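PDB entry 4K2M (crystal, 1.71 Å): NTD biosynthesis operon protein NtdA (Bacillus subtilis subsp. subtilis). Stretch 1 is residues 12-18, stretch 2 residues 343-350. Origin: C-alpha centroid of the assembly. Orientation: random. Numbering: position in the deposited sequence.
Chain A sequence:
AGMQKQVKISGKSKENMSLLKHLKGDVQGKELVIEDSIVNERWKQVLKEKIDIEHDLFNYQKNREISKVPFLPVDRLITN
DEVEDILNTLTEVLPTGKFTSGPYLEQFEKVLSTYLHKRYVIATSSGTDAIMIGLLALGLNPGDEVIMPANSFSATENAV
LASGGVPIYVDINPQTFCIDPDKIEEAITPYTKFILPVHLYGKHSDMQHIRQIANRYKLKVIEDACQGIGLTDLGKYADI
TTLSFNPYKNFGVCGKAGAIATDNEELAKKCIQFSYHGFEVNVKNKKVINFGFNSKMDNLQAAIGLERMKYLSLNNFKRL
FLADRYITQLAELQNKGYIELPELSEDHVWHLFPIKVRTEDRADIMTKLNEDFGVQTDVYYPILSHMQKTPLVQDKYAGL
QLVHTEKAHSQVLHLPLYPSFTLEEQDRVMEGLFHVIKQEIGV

Stretch 1 12-18: KSKENMS
Stretch 2 (343-350) ELSEDHVW

Residues 13-18 form the first turns of a helix that runs on past the stretch, with phi near -65° and psi between -29° and -44°; Lys12 (-83/166) is its N-cap residue. Stretch 2 has no regular structure: Leu344 (-78/86) makes a tight turn, with a weak 2.8 Å bond from Ser345 N to Glu343 O, Ser345 (-111/160) is extended, Glu346 (-78/-11) and Asp347 (-107/48) bend, His348 (-147/139) is extended, Val349 (-114/5) turns, and Trp350 ends at positive phi (61/50). The stretches run in roughly opposite senses, Ser13 beside Glu346 to Val349 and Met17 beside Leu344 to Glu346. The closest CA atoms, of Lys14 and Glu346, are 4.6 Å apart; 377 Å² is buried.

Ser13 and Met17, one helical turn apart, both point toward stretch 2. Ser13, chi1 p, has a short side chain whose hydroxyl suits a backbone carbonyl: its OG donates to Glu346 O at 2.7 Å. Met17 (chi1 -98°, chi2 m, chi3 t), long and flexible, carries its CE to 3.3 Å from Leu344 CG, a tight apolar contact. Glu346 (m, t) lays its CG 3.7 Å from Met17 CG; it is exposed, and a water donates to its OE1 at 2.6 Å and to Lys14 O at 2.7 Å, bridging the stretches. Lys14, chi1 to chi3 all t, leads its amine away.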

ATOM      1  N   LYS A  12     -17.408  20.345  -8.968  1.00 15.81           N
ATOM      2  CA  LYS A  12     -17.965  19.930  -7.686  1.00 13.74           C
ATOM      3  C   LYS A  12     -19.472  19.715  -7.811  1.00 13.99           C
ATOM      4  O   LYS A  12     -20.099  20.130  -8.794  1.00 16.64           O
ATOM      5  CB  LYS A  12     -17.632  20.942  -6.581  1.00 16.38           C
ATOM      6  CG  LYS A  12     -16.135  21.258  -6.486  1.00 25.76           C
ATOM      7  CD  LYS A  12     -15.557  20.935  -5.133  1.00 39.37           C
ATOM      8  CE  LYS A  12     -14.040  20.774  -5.217  1.00 32.68           C
ATOM      9  NZ  LYS A  12     -13.343  22.032  -5.607  1.00 46.50           N
ATOM     10  N   SER A  13     -20.052  19.067  -6.809  1.00 13.13           N
ATOM     11  CA  SER A  13     -21.405  18.563  -6.937  1.00 13.33           C
ATOM     12  C   SER A  13     -22.451  19.665  -7.131  1.00 14.87           C
ATOM     13  O   SER A  13     -23.346  19.546  -7.980  1.00 17.04           O
ATOM     14  CB  SER A  13     -21.747  17.666  -5.743  1.00 12.61           C
ATOM     15  OG  SER A  13     -21.731  18.389  -4.524  1.00 13.89           O
ATOM     16  N   LYS A  14     -22.343  20.741  -6.363  1.00 15.93           N
ATOM     17  CA  LYS A  14     -23.342  21.792  -6.463  1.00 17.29           C
ATOM     18  C   LYS A  14     -23.233  22.484  -7.819  1.00 19.32           C
ATOM     19  O   LYS A  14     -24.243  22.721  -8.509  1.00 19.44           O
ATOM     20  CB  LYS A  14     -23.183  22.805  -5.331  1.00 19.05           C
ATOM     21  CG  LYS A  14     -24.242  23.899  -5.372  1.00 28.14           C
ATOM     22  CD  LYS A  14     -24.160  24.781  -4.143  1.00 33.46           C
ATOM     23  CE  LYS A  14     -25.249  25.838  -4.185  1.00 48.20           C
ATOM     24  NZ  LYS A  14     -24.804  27.116  -3.564  1.00 67.64           N
ATOM     25  N   GLU A  15     -22.006  22.778  -8.227  1.00 15.15           N
ATOM     26  CA  GLU A  15     -21.805  23.425  -9.508  1.00 21.06           C
ATOM     27  C   GLU A  15     -22.216  22.511 -10.665  1.00 21.34           C
ATOM     28  O   GLU A  15     -22.697  22.985 -11.687  1.00 17.91           O
ATOM     29  CB  GLU A  15     -20.353  23.890  -9.647  1.00 20.34           C
ATOM     30  CG  GLU A  15     -19.925  24.903  -8.570  1.00 25.78           C
ATOM     31  CD  GLU A  15     -19.356  24.252  -7.300  1.00 40.15           C
ATOM     32  OE1 GLU A  15     -18.170  24.511  -6.977  1.00 44.73           O
ATOM     33  OE2 GLU A  15     -20.083  23.495  -6.612  1.00 37.50           O
ATOM     34  N   ASN A  16     -22.044  21.199 -10.511  1.00 15.11           N
ATOM     35  CA  ASN A  16     -22.428  20.283 -11.578  1.00 13.91           C
ATOM     36  C   ASN A  16     -23.929  20.284 -11.820  1.00 14.43           C
ATOM     37  O   ASN A  16     -24.372  20.020 -12.937  1.00 14.61           O
ATOM     38  CB  ASN A  16     -21.943  18.853 -11.292  1.00 16.10           C
ATOM     39  CG  ASN A  16     -20.489  18.643 -11.634  1.00 17.48           C
ATOM     40  OD1 ASN A  16     -19.853  19.477 -12.302  1.00 20.15           O
ATOM     41  ND2 ASN A  16     -19.954  17.496 -11.220  1.00 18.34           N
ATOM     42  N   MET A  17     -24.709  20.560 -10.781  1.00 14.29           N
ATOM     43  CA  MET A  17     -26.168  20.603 -10.935  1.00 19.54           C
ATOM     44  C   MET A  17     -26.569  21.746 -11.839  1.00 20.76           C
ATOM     45  O   MET A  17     -27.496  21.625 -12.634  1.00 17.85           O
ATOM     46  CB  MET A  17     -26.876  20.818  -9.604  1.00 17.01           C
ATOM     47  CG  MET A  17     -27.395  19.567  -8.976  1.00 43.84           C
ATOM     48  SD  MET A  17     -28.562  18.645 -10.000  1.00 31.50           S
ATOM     49  CE  MET A  17     -28.627  17.315  -8.808  1.00 32.76           C
ATOM     50  N   SER A  18     -25.898  22.877 -11.678  1.00 16.28           N
ATOM     51  CA  SER A  18     -26.160  24.017 -12.544  1.00 18.89           C
ATOM     52  C   SER A  18     -25.714  23.705 -13.966  1.00 17.67           C
ATOM     53  O   SER A  18     -26.428  23.997 -14.937  1.00 21.07           O
ATOM     54  CB  SER A  18     -25.456  25.269 -12.019  1.00 25.47           C
ATOM     55  OG  SER A  18     -25.791  26.379 -12.830  1.00 36.02           O
ATOM     56  N   GLU A 343     -33.119  11.281  -3.997  1.00 18.13           N
ATOM     57  CA  GLU A 343     -33.427  12.657  -4.359  1.00 20.19           C
ATOM     58  C   GLU A 343     -32.331  13.220  -5.258  1.00 15.87           C
ATOM     59  O   GLU A 343     -31.142  12.974  -5.038  1.00 17.80           O
ATOM     60  CB  GLU A 343     -33.532  13.483  -3.079  1.00 19.80           C
ATOM     61  CG  GLU A 343     -33.826  14.954  -3.278  1.00 38.99           C
ATOM     62  CD  GLU A 343     -33.944  15.686  -1.950  1.00 59.16           C
ATOM     63  OE1 GLU A 343     -34.256  15.022  -0.937  1.00 55.71           O
ATOM     64  OE2 GLU A 343     -33.718  16.915  -1.916  1.00 68.45           O
ATOM     65  N   LEU A 344     -32.711  13.982  -6.275  1.00 14.86           N
ATOM     66  CA  LEU A 344     -31.712  14.608  -7.122  1.00 18.31           C
ATOM     67  C   LEU A 344     -31.187  15.822  -6.368  1.00 21.40           C
ATOM     68  O   LEU A 344     -31.695  16.938  -6.524  1.00 24.76           O
ATOM     69  CB  LEU A 344     -32.335  15.032  -8.459  1.00 18.88           C
ATOM     70  CG  LEU A 344     -31.368  15.586  -9.503  1.00 24.67           C
ATOM     71  CD1 LEU A 344     -30.449  14.519 -10.106  1.00 21.72           C
ATOM     72  CD2 LEU A 344     -32.094  16.375 -10.610  1.00 22.51           C
ATOM     73  N   SER A 345     -30.193  15.608  -5.514  1.00 19.38           N
ATOM     74  CA  SER A 345     -29.717  16.691  -4.666  1.00 21.59           C
ATOM     75  C   SER A 345     -28.311  17.142  -5.054  1.00 18.74           C
ATOM     76  O   SER A 345     -27.554  16.406  -5.700  1.00 19.92           O
ATOM     77  CB  SER A 345     -29.727  16.256  -3.213  1.00 25.71           C
ATOM     78  OG  SER A 345     -28.692  15.317  -2.997  1.00 38.42           O
ATOM     79  N   GLU A 346     -27.964  18.353  -4.630  1.00 16.13           N
ATOM     80  CA  GLU A 346     -26.678  18.940  -4.977  1.00 18.70           C
ATOM     81  C   GLU A 346     -25.545  18.370  -4.144  1.00 18.56           C
ATOM     82  O   GLU A 346     -24.380  18.623  -4.438  1.00 20.99           O
ATOM     83  CB  GLU A 346     -26.734  20.453  -4.770  1.00 22.86           C
ATOM     84  CG  GLU A 346     -27.725  21.131  -5.693  1.00 25.56           C
ATOM     85  CD  GLU A 346     -27.907  22.603  -5.377  1.00 51.79           C
ATOM     86  OE1 GLU A 346     -28.084  23.393  -6.331  1.00 54.29           O
ATOM     87  OE2 GLU A 346     -27.874  22.960  -4.178  1.00 39.14           O
ATOM     88  N   ASP A 347     -25.888  17.617  -3.104  1.00 15.58           N
ATOM     89  CA  ASP A 347     -24.882  17.108  -2.174  1.00 13.21           C
ATOM     90  C   ASP A 347     -24.664  15.609  -2.357  1.00 14.54           C
ATOM     91  O   ASP A 347     -24.642  14.854  -1.387  1.00 13.88           O
ATOM     92  CB  ASP A 347     -25.260  17.426  -0.716  1.00 18.61           C
ATOM     93  CG  ASP A 347     -26.583  16.802  -0.298  1.00 30.88           C
ATOM     94  OD1 ASP A 347     -27.349  16.373  -1.190  1.00 29.14           O
ATOM     95  OD2 ASP A 347     -26.860  16.742   0.929  1.00 31.07           O
ATOM     96  N   HIS A 348     -24.490  15.186  -3.605  1.00 16.08           N
ATOM     97  CA  HIS A 348     -24.311  13.768  -3.927  1.00 14.20           C
ATOM     98  C   HIS A 348     -23.374  13.706  -5.133  1.00 14.06           C
ATOM     99  O   HIS A 348     -23.498  14.519  -6.054  1.00 12.80           O
ATOM    100  CB  HIS A 348     -25.676  13.164  -4.321  1.00 13.65           C
ATOM    101  CG  HIS A 348     -25.813  11.691  -4.055  1.00 15.74           C
ATOM    102  ND1 HIS A 348     -24.864  10.763  -4.427  1.00 13.18           N
ATOM    103  CD2 HIS A 348     -26.823  10.992  -3.478  1.00 14.55           C
ATOM    104  CE1 HIS A 348     -25.273   9.555  -4.069  1.00 13.02           C
ATOM    105  NE2 HIS A 348     -26.457   9.667  -3.498  1.00 10.69           N
ATOM    106  N   VAL A 349     -22.430  12.762  -5.136  1.00 10.65           N
ATOM    107  CA  VAL A 349     -21.577  12.580  -6.307  1.00 11.00           C
ATOM    108  C   VAL A 349     -21.803  11.238  -7.006  1.00 12.44           C
ATOM    109  O   VAL A 349     -21.099  10.901  -7.948  1.00 13.56           O
ATOM    110  CB  VAL A 349     -20.075  12.800  -6.017  1.00 12.22           C
ATOM    111  CG1 VAL A 349     -19.809  14.244  -5.634  1.00 15.62           C
ATOM    112  CG2 VAL A 349     -19.568  11.837  -4.906  1.00 13.83           C
ATOM    113  N   TRP A 350     -22.787  10.482  -6.531  1.00 12.25           N
ATOM    114  CA  TRP A 350     -23.298   9.337  -7.276  1.00 11.89           C
ATOM    115  C   TRP A 350     -22.230   8.293  -7.520  1.00 11.12           C
ATOM    116  O   TRP A 350     -22.037   7.818  -8.638  1.00 13.46           O
ATOM    117  CB  TRP A 350     -23.941   9.801  -8.594  1.00 10.21           C
ATOM    118  CG  TRP A 350     -24.987  10.853  -8.339  1.00  8.76           C
ATOM    119  CD1 TRP A 350     -24.901  12.189  -8.635  1.00 12.00           C
ATOM    120  CD2 TRP A 350     -26.253  10.658  -7.699  1.00 14.45           C
ATOM    121  NE1 TRP A 350     -26.050  12.839  -8.206  1.00 12.25           N
ATOM    122  CE2 TRP A 350     -26.891  11.917  -7.632  1.00 15.65           C
ATOM    123  CE3 TRP A 350     -26.912   9.537  -7.169  1.00 15.47           C
ATOM    124  CZ2 TRP A 350     -28.161  12.087  -7.072  1.00 13.94           C
ATOM    125  CZ3 TRP A 350     -28.173   9.708  -6.602  1.00 11.86           C
ATOM    126  CH2 TRP A 350     -28.785  10.975  -6.561  1.00 13.79           C
TER
HETATM  127  O   HOH W   1     -26.489  24.183  -8.210  1.00 34.76           O